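Local coordinates for protein cytochrome P450 (CYP102L1) (Mycobacterium phage Adler, PDB 6N6Q) that binds a haem b group and probably works as a cytochrome P450 monooxygenase, though its substrate is not established, at residues N105-K108 with A109-L113; L136-A139 with W140-R143; T398-R401 with R402-G405. One frame throughout, in Å; residues are numbered along the deposited sequence.

Contact 1. Residues N105-K108 with A109-L113. With HEM (protoporphyrin IX containing Fe), chain E.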
loop_
_atom_site.group_PDB
_atom_site.type_symbol
_atom_site.label_atom_id
_atom_site.label_comp_id
_atom_site.label_asym_id
_atom_site.label_seq_id
_atom_site.Cartn_x
_atom_site.Cartn_y
_atom_site.Cartn_z
ATOM N N ASN A 105 5.590 14.068 16.899
ATOM C CA ASN A 105 4.937 14.303 15.619
ATOM C C ASN A 105 4.119 13.115 15.127
ATOM O O ASN A 105 3.310 13.287 14.208
ATOM C CB ASN A 105 5.972 14.686 14.562
ATOM C CG ASN A 105 6.143 16.185 14.436
ATOM O OD1 ASN A 105 5.238 16.950 14.764
ATOM N ND2 ASN A 105 7.304 16.613 13.958
ATOM N N TRP A 106 4.297 11.918 15.693
ATOM C CA TRP A 106 3.403 10.838 15.293
ATOM C C TRP A 106 2.035 10.988 15.945
ATOM O O TRP A 106 1.006 10.830 15.282
ATOM C CB TRP A 106 3.974 9.459 15.628
ATOM C CG TRP A 106 2.932 8.422 15.331
ATOM C CD1 TRP A 106 2.661 7.858 14.117
ATOM C CD2 TRP A 106 1.968 7.886 16.244
ATOM N NE1 TRP A 106 1.606 6.987 14.225
ATOM C CE2 TRP A 106 1.162 6.986 15.521
ATOM C CE3 TRP A 106 1.715 8.071 17.607
ATOM C CZ2 TRP A 106 0.124 6.274 16.114
ATOM C CZ3 TRP A 106 0.683 7.366 18.192
ATOM C CH2 TRP A 106 -0.097 6.474 17.449
ATOM N N ARG A 107 2.005 11.267 17.250
ATOM C CA ARG A 107 0.723 11.366 17.940
ATOM C C ARG A 107 -0.052 12.595 17.486
ATOM O O ARG A 107 -1.268 12.523 17.282
ATOM C CB ARG A 107 0.934 11.390 19.452
ATOM C CG ARG A 107 -0.352 11.227 20.243
ATOM C CD ARG A 107 -0.222 11.811 21.638
ATOM N NE ARG A 107 0.199 13.209 21.593
ATOM C CZ ARG A 107 -0.615 14.227 21.331
ATOM N NH1 ARG A 107 -1.900 14.005 21.085
ATOM N NH2 ARG A 107 -0.144 15.467 21.310
ATOM N N LYS A 108 0.636 13.728 17.323
ATOM C CA LYS A 108 -0.022 14.934 16.827
ATOM C C LYS A 108 -0.671 14.681 15.472
ATOM O O LYS A 108 -1.880 14.871 15.302
ATOM C CB LYS A 108 0.986 16.082 16.736
ATOM C CG LYS A 108 1.407 16.658 18.076
ATOM C CD LYS A 108 2.371 17.823 17.892
ATOM C CE LYS A 108 1.761 18.912 17.024
ATOM N NZ LYS A 108 2.684 20.068 16.839
ATOM N N ALA A 109 0.124 14.231 14.497
ATOM C CA ALA A 109 -0.408 13.981 13.160
ATOM C C ALA A 109 -1.516 12.936 13.188
ATOM O O ALA A 109 -2.514 13.061 12.468
ATOM C CB ALA A 109 0.717 13.543 12.224
ATOM N N HIS A 110 -1.367 11.905 14.021
ATOM C CA HIS A 110 -2.361 10.837 14.049
ATOM C C HIS A 110 -3.707 11.338 14.557
ATOM O O HIS A 110 -4.755 10.960 14.023
ATOM C CB HIS A 110 -1.867 9.673 14.908
ATOM C CG HIS A 110 -2.846 8.549 15.019
ATOM N ND1 HIS A 110 -3.171 7.737 13.953
ATOM C CD2 HIS A 110 -3.578 8.103 16.069
ATOM C CE1 HIS A 110 -4.058 6.837 14.342
ATOM N NE2 HIS A 110 -4.322 7.038 15.621
ATOM N N GLU A 111 -3.706 12.188 15.585
ATOM C CA GLU A 111 -4.957 12.732 16.095
ATOM C C GLU A 111 -5.475 13.900 15.264
ATOM O O GLU A 111 -6.602 14.351 15.494
ATOM C CB GLU A 111 -4.794 13.174 17.554
ATOM C CG GLU A 111 -4.108 12.158 18.472
ATOM C CD GLU A 111 -4.975 10.957 18.832
ATOM O OE1 GLU A 111 -5.641 10.390 17.939
ATOM O OE2 GLU A 111 -4.984 10.574 20.020
ATOM N N ILE A 112 -4.691 14.393 14.310
ATOM C CA ILE A 112 -5.110 15.481 13.437
ATOM C C ILE A 112 -5.668 14.958 12.120
ATOM O O ILE A 112 -6.656 15.487 11.608
ATOM C CB ILE A 112 -3.930 16.449 13.198
ATOM C CG1 ILE A 112 -3.655 17.283 14.449
ATOM C CG2 ILE A 112 -4.198 17.355 12.002
ATOM C CD1 ILE A 112 -2.373 18.086 14.373
ATOM N N LEU A 113 -5.059 13.910 11.570
ATOM C CA LEU A 113 -5.425 13.403 10.256
ATOM C C LEU A 113 -6.440 12.268 10.298
ATOM O O LEU A 113 -6.943 11.879 9.240
ATOM C CB LEU A 113 -4.171 12.944 9.508
ATOM C CG LEU A 113 -3.306 14.083 8.971
ATOM C CD1 LEU A 113 -1.872 13.630 8.749
ATOM C CD2 LEU A 113 -3.906 14.624 7.680
HETATM C CHA HEM E . 0.290 1.973 7.515
HETATM C CHB HEM E . -0.807 -1.399 4.192
HETATM C CHC HEM E . -2.923 2.008 1.438
HETATM C CHD HEM E . -1.160 5.431 4.403
HETATM C C1A HEM E . 0.161 0.752 6.883
HETATM C C2A HEM E . 0.575 -0.543 7.393
HETATM C C3A HEM E . 0.273 -1.466 6.478
HETATM C C4A HEM E . -0.346 -0.802 5.348
HETATM C CMA HEM E . 0.544 -2.979 6.609
HETATM C CAA HEM E . 1.255 -0.822 8.750
HETATM C CBA HEM E . 2.761 -0.641 8.583
HETATM C CGA HEM E . 3.492 -1.076 9.828
HETATM O O1A HEM E . 2.843 -1.626 10.756
HETATM O O2A HEM E . 4.731 -0.871 9.892
HETATM C C1B HEM E . -1.526 -0.782 3.185
HETATM C C2B HEM E . -2.197 -1.450 2.088
HETATM C C3B HEM E . -2.785 -0.510 1.321
HETATM C C4B HEM E . -2.499 0.783 1.916
HETATM C CMB HEM E . -2.190 -2.986 1.903
HETATM C CAB HEM E . -3.628 -0.662 0.027
HETATM C CBB HEM E . -3.898 -1.822 -0.586
HETATM C C1C HEM E . -2.664 3.241 2.003
HETATM C C2C HEM E . -3.167 4.522 1.553
HETATM C C3C HEM E . -2.690 5.474 2.356
HETATM C C4C HEM E . -1.854 4.833 3.365
HETATM C CMC HEM E . -4.096 4.767 0.343
HETATM C CAC HEM E . -3.017 6.977 2.177
HETATM C CBC HEM E . -2.564 7.924 3.004
HETATM C C1D HEM E . -0.621 4.803 5.510
HETATM C C2D HEM E . -0.012 5.451 6.658
HETATM C C3D HEM E . 0.385 4.501 7.513
HETATM C C4D HEM E . 0.045 3.210 6.946
HETATM C CMD HEM E . 0.151 6.974 6.855
HETATM C CAD HEM E . 1.083 4.733 8.873
HETATM C CBD HEM E . 0.042 4.999 9.955
HETATM C CGD HEM E . 0.714 5.132 11.300
HETATM O O1D HEM E . 0.186 5.880 12.164
HETATM O O2D HEM E . 1.781 4.498 11.510
HETATM N NA HEM E . -0.393 0.549 5.632
HETATM N NB HEM E . -1.733 0.576 3.047
HETATM N NC HEM E . -1.869 3.473 3.108
HETATM N ND HEM E . -0.567 3.436 5.725
HETATM FE FE HEM E . -1.021 2.019 4.300
#
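W106 and H110, one helical turn apart, stack their rings along the side of helix 104-113 that faces the haem. The two planes are 9° apart and the centroids 4.9 Å, an offset stack in which the H110 ring slides over the rim of the six-membered ring near CZ2. H110 CB also sits over that face as a CH-pi contact. In both residues CG is anti to the backbone N, which sends the two rings off the helix in the same direction.

The indole edge does the polar work. NE1 of W106 gives its hydrogen to O1D of a haem propionate at 2.7 Å, close to straight at 162°, with the carboxylate near the ring plane. K79 and R417 also hydrogen-bond the haem, and R417 makes a cation-pi contact with W106. A tryptophan at the haem propionate from this helix, the C helix of P450s, is a familiar feature of the family.

Along the backbone, H110 N reaches W106 O at 2.9 Å and E111 N reaches R107 O at 3.0 Å, while the bonds from A109 N to N105 O and I112 N to K108 O are weak. A109 O takes two donors, I112 N and L113 N. R107 NH1 is 4.7 Å from E111 OE2, short of contact; R107 NH2 forms the salt bridge, with D256 OD1. N105 ND2 is satisfied by D94, and K108 NZ by the carbonyl of K262.

Around this haem-side helix, N105, A109 and L113 rest on helix 265-296, I112 and L113 touch helix 247-253, and K108 meets the loop leading into helix 265-296.

Contact 2. Residues L136-A139 with W140-R143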
loop_
_atom_site.group_PDB
_atom_site.type_symbol
_atom_site.label_atom_id
_atom_site.label_comp_id
_atom_site.label_asym_id
_atom_site.label_seq_id
_atom_site.Cartn_x
_atom_site.Cartn_y
_atom_site.Cartn_z
ATOM N N LEU A 136 -8.354 7.777 -16.573
ATOM C CA LEU A 136 -7.580 6.607 -16.977
ATOM C C LEU A 136 -8.340 5.764 -17.993
ATOM O O LEU A 136 -7.762 5.312 -18.988
ATOM C CB LEU A 136 -7.213 5.760 -15.760
ATOM C CG LEU A 136 -6.389 4.519 -16.117
ATOM C CD1 LEU A 136 -4.982 4.921 -16.541
ATOM C CD2 LEU A 136 -6.350 3.520 -14.974
ATOM N N ILE A 137 -9.634 5.536 -17.751
ATOM C CA ILE A 137 -10.445 4.755 -18.683
ATOM C C ILE A 137 -10.445 5.402 -20.061
ATOM O O ILE A 137 -10.362 4.715 -21.087
ATOM C CB ILE A 137 -11.874 4.589 -18.135
ATOM C CG1 ILE A 137 -11.852 3.837 -16.802
ATOM C CG2 ILE A 137 -12.755 3.872 -19.142
ATOM C CD1 ILE A 137 -11.258 2.452 -16.894
ATOM N N ASP A 138 -10.527 6.734 -20.107
ATOM C CA ASP A 138 -10.481 7.437 -21.385
ATOM C C ASP A 138 -9.158 7.196 -22.099
ATOM O O ASP A 138 -9.131 6.986 -23.318
ATOM C CB ASP A 138 -10.711 8.931 -21.170
ATOM C CG ASP A 138 -12.125 9.246 -20.718
ATOM O OD1 ASP A 138 -12.970 8.325 -20.719
ATOM O OD2 ASP A 138 -12.390 10.414 -20.361
ATOM N N ALA A 139 -8.048 7.222 -21.358
ATOM C CA ALA A 139 -6.753 6.938 -21.966
ATOM C C ALA A 139 -6.663 5.487 -22.419
ATOM O O ALA A 139 -6.098 5.194 -23.480
ATOM C CB ALA A 139 -5.629 7.266 -20.986
ATOM N N TRP A 140 -7.222 4.562 -21.634
ATOM C CA TRP A 140 -7.189 3.152 -22.005
ATOM C C TRP A 140 -8.123 2.832 -23.165
ATOM O O TRP A 140 -7.986 1.764 -23.772
ATOM C CB TRP A 140 -7.528 2.280 -20.794
ATOM C CG TRP A 140 -6.363 2.083 -19.867
ATOM C CD1 TRP A 140 -5.165 2.736 -19.908
ATOM C CD2 TRP A 140 -6.281 1.164 -18.770
ATOM N NE1 TRP A 140 -4.345 2.284 -18.904
ATOM C CE2 TRP A 140 -5.005 1.320 -18.191
ATOM C CE3 TRP A 140 -7.162 0.228 -18.219
ATOM C CZ2 TRP A 140 -4.589 0.573 -17.090
ATOM C CZ3 TRP A 140 -6.745 -0.514 -17.128
ATOM C CH2 TRP A 140 -5.471 -0.335 -16.574
ATOM N N ASN A 141 -9.068 3.719 -23.483
ATOM C CA ASN A 141 -9.877 3.537 -24.685
ATOM C C ASN A 141 -9.004 3.573 -25.933
ATOM O O ASN A 141 -9.130 2.721 -26.821
ATOM C CB ASN A 141 -10.964 4.610 -24.764
ATOM C CG ASN A 141 -12.102 4.367 -23.793
ATOM O OD1 ASN A 141 -12.369 3.229 -23.398
ATOM N ND2 ASN A 141 -12.787 5.438 -23.407
ATOM N N THR A 142 -8.107 4.559 -26.014
ATOM C CA THR A 142 -7.230 4.678 -27.174
ATOM C C THR A 142 -6.296 3.479 -27.286
ATOM O O THR A 142 -6.003 3.011 -28.392
ATOM C CB THR A 142 -6.428 5.976 -27.089
ATOM O OG1 THR A 142 -7.318 7.074 -26.855
ATOM C CG2 THR A 142 -5.662 6.218 -28.381
ATOM N N ARG A 143 -5.822 2.964 -26.149
ATOM C CA ARG A 143 -4.939 1.805 -26.180
ATOM C C ARG A 143 -5.693 0.539 -26.566
ATOM O O ARG A 143 -5.134 -0.330 -27.245
ATOM C CB ARG A 143 -4.254 1.634 -24.825
ATOM C CG ARG A 143 -3.677 2.928 -24.279
ATOM C CD ARG A 143 -2.719 2.676 -23.136
ATOM N NE ARG A 143 -1.617 1.810 -23.540
ATOM C CZ ARG A 143 -0.478 1.692 -22.868
ATOM N NH1 ARG A 143 -0.285 2.395 -21.759
ATOM N NH2 ARG A 143 0.471 0.878 -23.307
#
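The W140 indole carries L136 on one face, both residues belonging to the same side of helix 119-145. L136 CD1 stands over the five-membered ring, 4.0 Å from its centroid and 28° off the normal, a CH-pi contact. CG lies above the rim beside it, and CD2 reaches the six-membered part, 4.0 Å from W140 CZ2. The leucine thus spreads its whole fork over the ring junction and the NE1 side. Its CG is anti to the backbone N (chi1 -180°), which swings the branch along the helix toward the indole one turn on. At the ring edge, near its plane, comes the carbonyl carbon of A139, and NE1 donates a hydrogen bond to E155, which also takes a salt bridge from R143.

Behind the rings, W140 N bonds L136 O at 2.8 Å, and N141 N bonds I137 O at 2.9 Å. N141 N also makes a weak second bond to D138 O; beyond it, the bonds of T142 N and R143 N to A139 O are both weak. D138 and N141 lie side by side, but OD1 of D138 stays 3.9 Å from ND2 of N141. The carboxylate instead pairs with R134, one turn earlier, and N141 OD1 accepts a hydrogen bond from N469.

The arrangement is ordinary helix packing, well away from the haem. I137 and W140 press on helix 422-439 and on F440 at the start of strand 440-444, W140 and R143 touch strand 150-151, and L136 meets L176 in a loop.

Contact 3. Residues T398-R401 with R402-G405; sequences TENR and RKLG
T398 reaches forward through its carbonyl: R402 N bonds T398 O at 3.2 Å, with the donor above the carbonyl plane, and R402 CB packs against the same oxygen. E399 comes next, its carbonyl O taking a second, weak bond from R402 N while the aliphatic chain of K403 folds back over it, CD 3.2 Å from E399 O. In K403, CG beside the backbone N (chi1 -58°) starts the chain back toward that oxygen. The carboxylate of E399 stays 5.7 Å from NH1 of R402, measured from OE1, too far for a salt bridge. At N400 the backbone N-H is given to S397 OG, and OD1 lies 4.2 Å from K403 NZ. R401 ends the segment with a tight turn: L404 N bonds R401 O at 3.3 Å, again from above the plane, and L404 CD1 lies against R401 CA. The R401 guanidinium makes a weak hydrogen bond through NE to H407 NE2.

Charged side chains crowd this surface, but what joins the two segments is backbone bonding plus carbon-to-carbonyl packing. This suggests a turn shaped mainly by its main chain, with the charges probably adding no more than a weak bias.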
loop_
_atom_site.group_PDB
_atom_site.type_symbol
_atom_site.label_atom_id
_atom_site.label_comp_id
_atom_site.label_asym_id
_atom_site.label_seq_id
_atom_site.Cartn_x
_atom_site.Cartn_y
_atom_site.Cartn_z
ATOM N N THR A 398 -17.660 -13.804 5.486
ATOM C CA THR A 398 -17.689 -13.888 6.943
ATOM C C THR A 398 -18.034 -15.294 7.418
ATOM O O THR A 398 -17.511 -15.750 8.442
ATOM C CB THR A 398 -18.684 -12.871 7.508
ATOM O OG1 THR A 398 -18.338 -11.556 7.052
ATOM C CG2 THR A 398 -18.667 -12.887 9.029
ATOM N N GLU A 399 -18.895 -16.003 6.685
ATOM C CA GLU A 399 -19.259 -17.357 7.092
ATOM C C GLU A 399 -18.140 -18.348 6.796
ATOM O O GLU A 399 -17.848 -19.223 7.620
ATOM C CB GLU A 399 -20.551 -17.790 6.399
ATOM C CG GLU A 399 -21.792 -17.051 6.872
ATOM C CD GLU A 399 -21.981 -17.130 8.375
ATOM O OE1 GLU A 399 -22.056 -16.064 9.024
ATOM O OE2 GLU A 399 -22.043 -18.258 8.909
ATOM N N ASN A 400 -17.503 -18.232 5.626
ATOM C CA ASN A 400 -16.451 -19.178 5.263
ATOM C C ASN A 400 -15.219 -19.028 6.147
ATOM O O ASN A 400 -14.493 -20.005 6.364
ATOM C CB ASN A 400 -16.070 -19.004 3.793
ATOM C CG ASN A 400 -17.153 -19.488 2.849
ATOM O OD1 ASN A 400 -18.279 -19.754 3.265
ATOM N ND2 ASN A 400 -16.815 -19.604 1.570
ATOM N N ARG A 401 -14.962 -17.823 6.661
ATOM C CA ARG A 401 -13.809 -17.616 7.527
ATOM C C ARG A 401 -14.098 -18.007 8.969
ATOM O O ARG A 401 -13.167 -18.334 9.716
ATOM C CB ARG A 401 -13.355 -16.158 7.468
ATOM C CG ARG A 401 -12.693 -15.760 6.162
ATOM C CD ARG A 401 -12.249 -14.312 6.237
ATOM N NE ARG A 401 -11.606 -14.033 7.517
ATOM C CZ ARG A 401 -11.337 -12.815 7.971
ATOM N NH1 ARG A 401 -11.660 -11.751 7.246
ATOM N NH2 ARG A 401 -10.751 -12.662 9.154
ATOM N N ARG A 402 -15.366 -17.973 9.381
ATOM C CA ARG A 402 -15.733 -18.431 10.715
ATOM C C ARG A 402 -15.542 -19.936 10.871
ATOM O O ARG A 402 -15.459 -20.427 12.001
ATOM C CB ARG A 402 -17.181 -18.032 11.012
ATOM C CG ARG A 402 -17.614 -18.219 12.455
ATOM C CD ARG A 402 -18.651 -17.179 12.851
ATOM N NE ARG A 402 -19.277 -17.478 14.136
ATOM C CZ ARG A 402 -19.988 -16.603 14.842
ATOM N NH1 ARG A 402 -20.154 -15.365 14.394
ATOM N NH2 ARG A 402 -20.526 -16.961 15.999
ATOM N N LYS A 403 -15.446 -20.668 9.763
ATOM C CA LYS A 403 -15.255 -22.111 9.766
ATOM C C LYS A 403 -13.788 -22.516 9.811
ATOM O O LYS A 403 -13.475 -23.690 9.586
ATOM C CB LYS A 403 -15.918 -22.725 8.529
ATOM C CG LYS A 403 -17.404 -22.432 8.408
ATOM C CD LYS A 403 -17.850 -22.389 6.952
ATOM C CE LYS A 403 -17.496 -23.667 6.212
ATOM N NZ LYS A 403 -18.041 -23.665 4.825
ATOM N N LEU A 404 -12.882 -21.580 10.097
ATOM C CA LEU A 404 -11.447 -21.840 10.027
ATOM C C LEU A 404 -10.804 -22.012 11.398
ATOM O O LEU A 404 -10.070 -22.979 11.620
ATOM C CB LEU A 404 -10.745 -20.706 9.269
ATOM C CG LEU A 404 -11.033 -20.590 7.772
ATOM C CD1 LEU A 404 -10.324 -19.376 7.190
ATOM C CD2 LEU A 404 -10.610 -21.858 7.049
ATOM N N GLY A 405 -11.055 -21.088 12.320
ATOM C CA GLY A 405 -10.380 -21.093 13.593
ATOM C C GLY A 405 -9.192 -20.150 13.597
ATOM O O GLY A 405 -9.249 -19.044 13.048
#

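The chain meets contact 1 first, within helix 104-113 beside the haem, and then contact 2 in the following helix, 119-145. Contact 3 comes far later, where helix 398-402 runs out into the loop before helix 422-439. The three are in series: none nests in or crosses another, and each closes just a turn of local chain. They are also well separated, with nearest atoms about 25 Å apart for contacts 1 and 2, and about 27 Å for 2 and 3. Helix 422-439, which follows the loop of contact 3, packs on contact 2, whereas contact 1 leans on helix 265-296 and the haem.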